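Local coordinates for pyruvate kinase (Pseudomonas aeruginosa, PDB 6QXL), which catalyses the last step of glycolysis, passing the phosphate of phosphoenolpyruvate to ADP to yield pyruvate and ATP, and is regulated by effectors binding at an allosteric site, at the interface of chains A and B. Numbering follows the deposited sequence. Chains: chain A/B, Pyruvate kinase.

The interface of chains A and B. Residues chain A 248, 283-284, 286, 297-298, 301; chain B 295, 297-298.
B:Ala297, in the first turn of helix 296-307, pushes its methyl into chain A among A:Gln283, A:Glu298 and A:Asp301. CB of B:Ala297 lies 3.3 Å from the backbone O of A:Gln283, with CG of A:Glu298 also against it. A:Asp301 approaches with its carboxylate, CG 3.7 Å from CA of B:Ala297; with CG anti to the backbone N (chi1 -180°), the group lies against the alanine. The twin helices pack here around the two-fold axis, and the methyl of A:Ala297 rests on CG of B:Glu298. The extended chain of A:Gln283 crosses B:Thr295 at a slant, its amide OE1 3.7 Å from CA of the threonine.

Within chain A, the guanidinium of A:Arg248 grips A:Asp301 end-on, NH1 to OD1 and NH2 to OD2, each oxygen using its syn lone pair. The carboxylate sits in the guanidinium plane, and the nearly straight paired bonds of this salt bridge should hold its rotation against B:Ala297.

In chain B a capping box starts the helix: the backbone N of B:Glu298 bonds to the hydroxyl OG1 of B:Thr295, while B:Glu298 OE1 accepts the backbone N of B:Thr295 at 2.9 Å, on its anti side but tilted 33° out of the carboxylate plane.

Two waters link polar groups of the chains. Water 2 joins B:Thr295 OG1 to the backbone O of A:Gln283 and to OE2 of A:Glu298, the last at 2.6 Å. Water 1 spans OE2 of A:Glu298 and OE2 of B:Glu298, two oxygens 5.4 Å apart; it may help to screen their like charges.

Repeated by the two-fold, this packing of helix 296-307 and the neighbouring loop, between barrel domains, helps join two subunits of the homotetramer.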
ATOM      1  N   ARG A 248      -3.224  29.513 -15.509  1.00 35.24           N
ATOM      2  CA  ARG A 248      -2.629  28.724 -16.574  1.00 35.07           C
ATOM      3  C   ARG A 248      -2.304  29.524 -17.819  1.00 35.70           C
ATOM      4  O   ARG A 248      -1.464  29.094 -18.598  1.00 38.83           O
ATOM      5  CB  ARG A 248      -3.501  27.525 -16.914  1.00 34.57           C
ATOM      6  CG  ARG A 248      -3.669  26.613 -15.722  1.00 33.52           C
ATOM      7  CD  ARG A 248      -4.494  25.387 -16.037  1.00 30.57           C
ATOM      8  NE  ARG A 248      -5.738  25.721 -16.694  1.00 29.41           N
ATOM      9  CZ  ARG A 248      -6.630  24.804 -17.085  1.00 31.92           C
ATOM     10  NH1 ARG A 248      -6.422  23.509 -16.855  1.00 31.22           N
ATOM     11  NH2 ARG A 248      -7.749  25.180 -17.696  1.00 32.69           N
ATOM     12  N   GLN A 283      -9.406  29.532 -19.378  1.00 35.39           N
ATOM     13  CA  GLN A 283      -9.840  28.822 -20.569  1.00 38.15           C
ATOM     14  C   GLN A 283     -10.477  27.488 -20.278  1.00 38.09           C
ATOM     15  O   GLN A 283     -10.507  26.617 -21.142  1.00 40.81           O
ATOM     16  CB  GLN A 283      -8.704  28.649 -21.583  1.00 42.40           C
ATOM     17  CG  GLN A 283      -7.964  29.931 -21.951  1.00 45.56           C
ATOM     18  CD  GLN A 283      -7.157  29.771 -23.243  1.00 46.19           C
ATOM     19  OE1 GLN A 283      -6.110  29.135 -23.265  1.00 45.22           O
ATOM     20  NE2 GLN A 283      -7.692  30.313 -24.343  1.00 52.68           N
ATOM     21  N   MET A 284     -11.041  27.340 -19.092  1.00 39.33           N
ATOM     22  CA  MET A 284     -11.666  26.082 -18.740  1.00 43.36           C
ATOM     23  C   MET A 284     -12.860  25.775 -19.653  1.00 43.41           C
ATOM     24  O   MET A 284     -13.116  24.624 -19.972  1.00 39.61           O
ATOM     25  CB  MET A 284     -12.071  26.083 -17.280  1.00 48.04           C
ATOM     26  CG  MET A 284     -10.900  26.399 -16.373  1.00 54.42           C
ATOM     27  SD  MET A 284     -11.041  25.615 -14.768  1.00 55.48           S
ATOM     28  CE  MET A 284     -10.550  23.944 -15.195  1.00 59.79           C
ATOM     29  N   GLU A 286     -13.588  27.957 -22.652  1.00 48.91           N
ATOM     30  CA  GLU A 286     -13.416  29.064 -23.598  1.00 48.55           C
ATOM     31  C   GLU A 286     -14.421  29.061 -24.768  1.00 43.02           C
ATOM     32  O   GLU A 286     -14.923  30.109 -25.159  1.00 38.00           O
ATOM     33  CB  GLU A 286     -11.989  29.057 -24.156  1.00 48.57           C
ATOM     34  CG  GLU A 286     -11.558  30.370 -24.795  1.00 51.19           C
ATOM     35  CD  GLU A 286     -11.119  31.435 -23.791  1.00 58.79           C
ATOM     36  OE1 GLU A 286     -11.451  31.346 -22.580  1.00 72.47           O
ATOM     37  OE2 GLU A 286     -10.439  32.401 -24.198  1.00 57.98           O
ATOM     38  N   ALA A 297     -13.504  18.508 -24.521  1.00 35.76           N
ATOM     39  CA  ALA A 297     -12.238  18.815 -23.870  1.00 36.61           C
ATOM     40  C   ALA A 297     -12.450  19.709 -22.666  1.00 35.01           C
ATOM     41  O   ALA A 297     -11.811  19.527 -21.643  1.00 34.73           O
ATOM     42  CB  ALA A 297     -11.251  19.443 -24.838  1.00 38.05           C
ATOM     43  N   GLU A 298     -13.363  20.658 -22.789  1.00 39.06           N
ATOM     44  CA  GLU A 298     -13.667  21.574 -21.693  1.00 36.76           C
ATOM     45  C   GLU A 298     -14.323  20.837 -20.527  1.00 34.40           C
ATOM     46  O   GLU A 298     -13.949  21.047 -19.382  1.00 35.50           O
ATOM     47  CB  GLU A 298     -14.514  22.748 -22.213  1.00 38.56           C
ATOM     48  CG  GLU A 298     -13.648  23.703 -23.029  1.00 43.65           C
ATOM     49  CD  GLU A 298     -14.367  24.541 -24.069  1.00 43.96           C
ATOM     50  OE1 GLU A 298     -15.584  24.328 -24.310  1.00 42.18           O
ATOM     51  OE2 GLU A 298     -13.671  25.431 -24.635  1.00 45.52           O
ATOM     52  N   ASP A 301     -11.566  18.956 -18.849  1.00 35.57           N
ATOM     53  CA  ASP A 301     -10.636  19.821 -18.133  1.00 33.86           C
ATOM     54  C   ASP A 301     -11.182  20.139 -16.734  1.00 36.28           C
ATOM     55  O   ASP A 301     -10.468  20.014 -15.733  1.00 36.17           O
ATOM     56  CB  ASP A 301     -10.415  21.107 -18.927  1.00 33.65           C
ATOM     57  CG  ASP A 301      -9.451  22.069 -18.252  1.00 35.78           C
ATOM     58  OD1 ASP A 301      -8.412  21.629 -17.716  1.00 34.99           O
ATOM     59  OD2 ASP A 301      -9.723  23.288 -18.290  1.00 35.61           O
TER
ATOM     60  N   THR B 295      -6.417  25.633 -26.863  1.00 27.97           N
ATOM     61  CA  THR B 295      -6.731  26.254 -25.575  1.00 30.55           C
ATOM     62  C   THR B 295      -6.102  25.442 -24.431  1.00 34.39           C
ATOM     63  O   THR B 295      -5.691  24.286 -24.606  1.00 34.18           O
ATOM     64  CB  THR B 295      -8.232  26.328 -25.314  1.00 30.13           C
ATOM     65  OG1 THR B 295      -8.754  25.021 -25.056  1.00 31.11           O
ATOM     66  CG2 THR B 295      -8.963  26.949 -26.487  1.00 32.23           C
ATOM     67  N   ALA B 297      -7.684  24.221 -21.932  1.00 30.01           N
ATOM     68  CA  ALA B 297      -8.547  23.081 -21.671  1.00 31.25           C
ATOM     69  C   ALA B 297      -8.200  21.920 -22.589  1.00 30.71           C
ATOM     70  O   ALA B 297      -8.189  20.775 -22.159  1.00 28.21           O
ATOM     71  CB  ALA B 297     -10.008  23.445 -21.813  1.00 30.18           C
ATOM     72  N   GLU B 298      -7.896  22.229 -23.843  1.00 29.59           N
ATOM     73  CA  GLU B 298      -7.546  21.203 -24.811  1.00 28.29           C
ATOM     74  C   GLU B 298      -6.209  20.550 -24.462  1.00 29.95           C
ATOM     75  O   GLU B 298      -6.090  19.325 -24.502  1.00 27.57           O
ATOM     76  CB  GLU B 298      -7.569  21.793 -26.228  1.00 28.90           C
ATOM     77  CG  GLU B 298      -9.004  22.004 -26.697  1.00 27.71           C
ATOM     78  CD  GLU B 298      -9.212  23.068 -27.760  1.00 27.22           C
ATOM     79  OE1 GLU B 298      -8.264  23.827 -28.076  1.00 23.22           O
ATOM     80  OE2 GLU B 298     -10.372  23.141 -28.251  1.00 26.20           O
TER
HETATM   81  O   HOH W   1     -12.219  24.802 -27.130  1.00 51.47           O
HETATM   82  O   HOH W   2     -11.208  25.512 -23.876  1.00 52.53           O